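PDB 6IMQ: protein PML from Homo sapiens, which scaffolds PML nuclear bodies, whose biogenesis is regulated by oligomerization through its zinc-binding B1-box. Local coordinates for residues Ala10-Thr13 and Arg14-Glu17; Leu29-Ala32 and Lys33-Glu36. All coordinates share one frame; numbering follows the deposited sequence.

Contact 1 (Ala10-Thr13 and Arg14-Glu17). With ZN (zinc ion), chain H.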
ATOM      1  N   ALA B  10     -10.248  -8.571  -6.737  1.00 43.49           N
ATOM      2  CA  ALA B  10     -10.156  -7.182  -7.156  1.00 39.73           C
ATOM      3  C   ALA B  10      -9.324  -7.067  -8.424  1.00 37.46           C
ATOM      4  O   ALA B  10      -8.355  -7.804  -8.630  1.00 35.17           O
ATOM      5  CB  ALA B  10      -9.541  -6.328  -6.049  1.00 39.54           C
ATOM      6  N   VAL B  11      -9.706  -6.124  -9.278  1.00 35.50           N
ATOM      7  CA  VAL B  11      -9.059  -5.982 -10.573  1.00 33.88           C
ATOM      8  C   VAL B  11      -8.593  -4.549 -10.780  1.00 25.92           C
ATOM      9  O   VAL B  11      -9.130  -3.600 -10.200  1.00 22.16           O
ATOM     10  CB  VAL B  11      -9.991  -6.424 -11.726  1.00 39.12           C
ATOM     11  CG1 VAL B  11     -10.236  -7.928 -11.661  1.00 39.67           C
ATOM     12  CG2 VAL B  11     -11.303  -5.662 -11.669  1.00 41.27           C
ATOM     13  N   CYS B  12      -7.560  -4.414 -11.608  1.00 24.22           N
ATOM     14  CA  CYS B  12      -7.024  -3.117 -11.986  1.00 25.43           C
ATOM     15  C   CYS B  12      -8.116  -2.224 -12.560  1.00 30.22           C
ATOM     16  O   CYS B  12      -8.978  -2.677 -13.315  1.00 34.17           O
ATOM     17  CB  CYS B  12      -5.907  -3.340 -13.008  1.00 25.75           C
ATOM     18  SG  CYS B  12      -5.130  -1.865 -13.608  1.00 21.73           S
ATOM     19  N   THR B  13      -8.078  -0.943 -12.187  1.00 29.72           N
ATOM     20  CA  THR B  13      -9.098  -0.023 -12.672  1.00 31.17           C
ATOM     21  C   THR B  13      -8.940   0.272 -14.157  1.00 29.19           C
ATOM     22  O   THR B  13      -9.905   0.706 -14.797  1.00 27.06           O
ATOM     23  CB  THR B  13      -9.064   1.287 -11.883  1.00 38.30           C
ATOM     24  OG1 THR B  13      -7.784   1.914 -12.029  1.00 44.05           O
ATOM     25  CG2 THR B  13      -9.342   1.023 -10.405  1.00 38.38           C
ATOM     26  N   ARG B  14      -7.752   0.032 -14.711  1.00 27.76           N
ATOM     27  CA  ARG B  14      -7.422   0.356 -16.090  1.00 29.61           C
ATOM     28  C   ARG B  14      -7.634  -0.824 -17.028  1.00 38.36           C
ATOM     29  O   ARG B  14      -8.308  -0.690 -18.054  1.00 43.66           O
ATOM     30  CB  ARG B  14      -5.968   0.828 -16.155  1.00 28.64           C
ATOM     31  CG  ARG B  14      -5.456   1.130 -17.543  1.00 32.65           C
ATOM     32  CD  ARG B  14      -4.238   2.065 -17.488  1.00 36.83           C
ATOM     33  NE  ARG B  14      -3.708   2.300 -18.826  1.00 38.90           N
ATOM     34  CZ  ARG B  14      -2.537   1.855 -19.269  1.00 37.54           C
ATOM     35  NH1 ARG B  14      -1.732   1.169 -18.472  1.00 40.07           N
ATOM     36  NH2 ARG B  14      -2.167   2.114 -20.513  1.00 32.36           N
ATOM     37  N   CYS B  15      -7.060  -1.981 -16.696  1.00 39.25           N
ATOM     38  CA  CYS B  15      -7.153  -3.173 -17.523  1.00 40.95           C
ATOM     39  C   CYS B  15      -8.003  -4.222 -16.800  1.00 43.13           C
ATOM     40  O   CYS B  15      -8.796  -3.886 -15.911  1.00 45.20           O
ATOM     41  CB  CYS B  15      -5.742  -3.666 -17.854  1.00 37.75           C
ATOM     42  SG  CYS B  15      -4.848  -4.421 -16.469  1.00 36.59           S
ATOM     43  N   LYS B  16      -7.834  -5.490 -17.171  1.00 42.56           N
ATOM     44  CA  LYS B  16      -8.614  -6.569 -16.584  1.00 43.25           C
ATOM     45  C   LYS B  16      -7.809  -7.448 -15.638  1.00 37.36           C
ATOM     46  O   LYS B  16      -8.361  -8.403 -15.079  1.00 38.64           O
ATOM     47  CB  LYS B  16      -9.226  -7.441 -17.688  1.00 51.48           C
ATOM     48  CG  LYS B  16     -10.550  -6.931 -18.258  1.00 57.89           C
ATOM     49  CD  LYS B  16     -10.339  -5.957 -19.408  1.00 62.33           C
ATOM     50  CE  LYS B  16     -11.593  -5.835 -20.271  1.00 65.85           C
ATOM     51  NZ  LYS B  16     -11.335  -5.062 -21.520  1.00 65.55           N
ATOM     52  N   GLU B  17      -6.534  -7.150 -15.431  1.00 33.14           N
ATOM     53  CA  GLU B  17      -5.665  -7.989 -14.622  1.00 37.28           C
ATOM     54  C   GLU B  17      -5.948  -7.799 -13.138  1.00 34.14           C
ATOM     55  O   GLU B  17      -6.566  -6.820 -12.715  1.00 28.97           O
ATOM     56  CB  GLU B  17      -4.200  -7.677 -14.929  1.00 50.28           C
ATOM     57  CG  GLU B  17      -3.736  -8.183 -16.301  1.00 66.83           C
ATOM     58  CD  GLU B  17      -3.258  -9.625 -16.258  1.00 82.25           C
ATOM     59  OE1 GLU B  17      -2.677 -10.029 -15.228  1.00 86.66           O
ATOM     60  OE2 GLU B  17      -3.462 -10.357 -17.249  1.00 88.15           O
TER
HETATM   61 ZN    ZN H 202      -3.633  -2.865 -15.152  1.00 37.74          ZN

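Contact 2 (Leu29-Ala32 and Lys33-Glu36). With ZN (zinc ion), chain H.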
ATOM      1  N   LEU B  29      -7.425   1.000  -7.666  1.00 23.70           N
ATOM      2  CA  LEU B  29      -6.682  -0.251  -7.708  1.00 23.44           C
ATOM      3  C   LEU B  29      -5.931  -0.391  -9.023  1.00 20.65           C
ATOM      4  O   LEU B  29      -6.462  -0.060 -10.091  1.00 19.66           O
ATOM      5  CB  LEU B  29      -7.638  -1.430  -7.543  1.00 26.24           C
ATOM      6  CG  LEU B  29      -8.336  -1.584  -6.191  1.00 27.46           C
ATOM      7  CD1 LEU B  29      -9.528  -2.521  -6.315  1.00 30.47           C
ATOM      8  CD2 LEU B  29      -7.334  -2.085  -5.176  1.00 23.99           C
ATOM      9  N   LEU B  30      -4.702  -0.909  -8.949  1.00 19.71           N
ATOM     10  CA  LEU B  30      -3.888  -1.072 -10.143  1.00 22.23           C
ATOM     11  C   LEU B  30      -3.150  -2.401 -10.135  1.00 22.18           C
ATOM     12  O   LEU B  30      -2.724  -2.894  -9.086  1.00 21.06           O
ATOM     13  CB  LEU B  30      -2.861   0.057 -10.283  1.00 21.57           C
ATOM     14  CG  LEU B  30      -3.407   1.470 -10.436  1.00 26.21           C
ATOM     15  CD1 LEU B  30      -2.275   2.469 -10.273  1.00 27.61           C
ATOM     16  CD2 LEU B  30      -4.085   1.627 -11.777  1.00 29.27           C
ATOM     17  N   CYS B  31      -3.007  -2.986 -11.324  1.00 23.29           N
ATOM     18  CA  CYS B  31      -2.116  -4.123 -11.481  1.00 23.90           C
ATOM     19  C   CYS B  31      -0.667  -3.633 -11.465  1.00 24.07           C
ATOM     20  O   CYS B  31      -0.389  -2.434 -11.551  1.00 19.02           O
ATOM     21  CB  CYS B  31      -2.417  -4.884 -12.769  1.00 27.40           C
ATOM     22  SG  CYS B  31      -1.917  -4.081 -14.307  1.00 27.18           S
ATOM     23  N   ALA B  32       0.269  -4.579 -11.363  1.00 27.03           N
ATOM     24  CA  ALA B  32       1.680  -4.218 -11.293  1.00 31.55           C
ATOM     25  C   ALA B  32       2.096  -3.397 -12.512  1.00 28.91           C
ATOM     26  O   ALA B  32       2.745  -2.354 -12.382  1.00 25.73           O
ATOM     27  CB  ALA B  32       2.534  -5.480 -11.169  1.00 38.22           C
ATOM     28  N   LYS B  33       1.724  -3.851 -13.712  1.00 29.53           N
ATOM     29  CA  LYS B  33       2.138  -3.170 -14.939  1.00 33.12           C
ATOM     30  C   LYS B  33       1.507  -1.784 -15.055  1.00 24.23           C
ATOM     31  O   LYS B  33       2.195  -0.818 -15.404  1.00 21.31           O
ATOM     32  CB  LYS B  33       1.826  -4.088 -16.131  1.00 43.59           C
ATOM     33  CG  LYS B  33       0.774  -3.634 -17.105  1.00 52.45           C
ATOM     34  CD  LYS B  33       1.434  -2.988 -18.298  1.00 60.84           C
ATOM     35  CE  LYS B  33       0.547  -1.923 -18.825  1.00 66.38           C
ATOM     36  NZ  LYS B  33      -0.576  -2.341 -19.675  1.00 70.91           N
ATOM     37  N   CYS B  34       0.217  -1.648 -14.736  1.00 23.84           N
ATOM     38  CA  CYS B  34      -0.355  -0.306 -14.704  1.00 23.14           C
ATOM     39  C   CYS B  34       0.228   0.508 -13.559  1.00 20.33           C
ATOM     40  O   CYS B  34       0.374   1.729 -13.679  1.00 19.93           O
ATOM     41  CB  CYS B  34      -1.874  -0.382 -14.611  1.00 26.86           C
ATOM     42  SG  CYS B  34      -2.639  -1.018 -16.141  1.00 30.28           S
ATOM     43  N   PHE B  35       0.596  -0.145 -12.457  1.00 21.33           N
ATOM     44  CA  PHE B  35       1.167   0.602 -11.349  1.00 20.89           C
ATOM     45  C   PHE B  35       2.535   1.179 -11.705  1.00 22.90           C
ATOM     46  O   PHE B  35       2.827   2.322 -11.348  1.00 23.08           O
ATOM     47  CB  PHE B  35       1.277  -0.270 -10.114  1.00 19.62           C
ATOM     48  CG  PHE B  35       1.808   0.458  -8.936  1.00 21.90           C
ATOM     49  CD1 PHE B  35       1.095   1.502  -8.383  1.00 25.38           C
ATOM     50  CD2 PHE B  35       3.027   0.121  -8.400  1.00 26.03           C
ATOM     51  CE1 PHE B  35       1.583   2.186  -7.299  1.00 31.64           C
ATOM     52  CE2 PHE B  35       3.526   0.796  -7.319  1.00 32.97           C
ATOM     53  CZ  PHE B  35       2.798   1.831  -6.757  1.00 34.74           C
ATOM     54  N   GLU B  36       3.385   0.421 -12.407  1.00 23.62           N
ATOM     55  CA  GLU B  36       4.686   0.967 -12.797  1.00 25.90           C
ATOM     56  C   GLU B  36       4.518   2.213 -13.668  1.00 23.22           C
ATOM     57  O   GLU B  36       5.294   3.168 -13.550  1.00 22.59           O
ATOM     58  CB  GLU B  36       5.526  -0.104 -13.503  1.00 36.54           C
ATOM     59  CG  GLU B  36       5.644  -1.394 -12.700  1.00 51.19           C
ATOM     60  CD  GLU B  36       7.076  -1.900 -12.552  1.00 66.01           C
ATOM     61  OE1 GLU B  36       7.990  -1.372 -13.225  1.00 71.54           O
ATOM     62  OE2 GLU B  36       7.281  -2.841 -11.755  1.00 71.45           O
TER
HETATM   63 ZN    ZN H 202      -3.633  -2.865 -15.152  1.00 37.74          ZN
HETATM   64  O   HOH W   1       4.539  -3.173 -10.509  1.00 50.99           O

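Contact 1 (Ala10-Thr13 and Arg14-Glu17)
The first half of the Cys4 zinc site of the B1-box is a CxxC turn in which Cys12 and Cys15 close on one metal ion. Cys12 SG and Cys15 SG each lie 2.4 Å from the zinc ion, and Cys31 and Cys34 complete the site. Around Cys12 SG the backbone folds into a zinc knuckle, the turn, here in a B-box, in which amides following the first cysteine point at its metal-bound sulfur. Arg14 N donates to Cys12 SG over 3.4 Å at an N-H...S angle of 157°, and Cys15 N reaches the same sulfur in a weak, straight bond of 3.6 Å. Having SG anti to its own backbone N (chi1 179°) carries the Cys12 thiolate in front of both amides, which probably spread part of its negative charge. Cys15 SG is held in turn by Glu17 N, at 3.4 Å. Beyond the sulfurs the two arms of the turn are clasped by a hydrogen bond from Cys12 N to Glu17 O, 2.8 Å long and nearly linear at 173°. Val11 leans on the same carbonyl, its CA 3.4 Å from Glu17 O in a CA-H...O contact. At the far end, Thr13 OG1 hydrogen-bonds to Leu29 O, fastening the knuckle to strand 28-30.

Contact 2 (Leu29-Ala32 and Lys33-Glu36)
Cys31 and Cys34 supply the second CxxC pair of the Cys4 zinc site in this B-box, placed where strand 28-30 gives way to helix 32-41. Cys31 is the N-cap of that helix. Its SG sits between its backbone N and carbonyl carbon (chi1 73°), which brings the sulfur round to meet Cys34 N at 3.3 Å, with the N-H pointing almost straight at it (169°). One thiolate therefore serves as metal ligand and helix cap together, and the helix start would be expected to favour its negative charge. Both Cys31 SG and Cys34 SG are 2.3 Å from the zinc ion. The buried side is closely filled. Leu30 forks over the first helical turn: CD2 meets Cys34 CB at 4.1 Å, while CD1 comes up to the edge of the Phe35 ring, near its plane, 4.0 Å from CD1 of that ring. The two side chains cross at about a right angle, and Phe35 also stacks on Phe21 of strand 21-23. Phe35 N, hydrogen-bonded to Cys31 O, begins the regular helical pattern. The outer side, with exposed Lys33 and Glu36, is looser. Lys33 lays CG against Cys31 SG before its chain bends off from the zinc site, and Glu36 uses a water as intermediary: the water donates to Ala32 O at 2.7 Å and to Glu36 OE2 at 3.0 Å.

How the contacts relate
After strand 3-6 the chain enters a loop, where contact 1 closes the turn 10-17; it then runs through strand 21-23 to strand 28-30, and contact 2 closes the passage into helix 32-41. The two are in series, neither enclosing the other, yet they meet on one zinc ion, each giving two of its four cysteines. Direct contacts draw them closer: Thr13 N probably donates to Leu29 O, 2.8 Å away, and the Arg14 side chain packs on that of Cys34. Together they tie the N-terminal loop to an outer strand of the antiparallel sheet and to the helix, while Cys23, Cys26, His38 and His44 bind the other zinc ion.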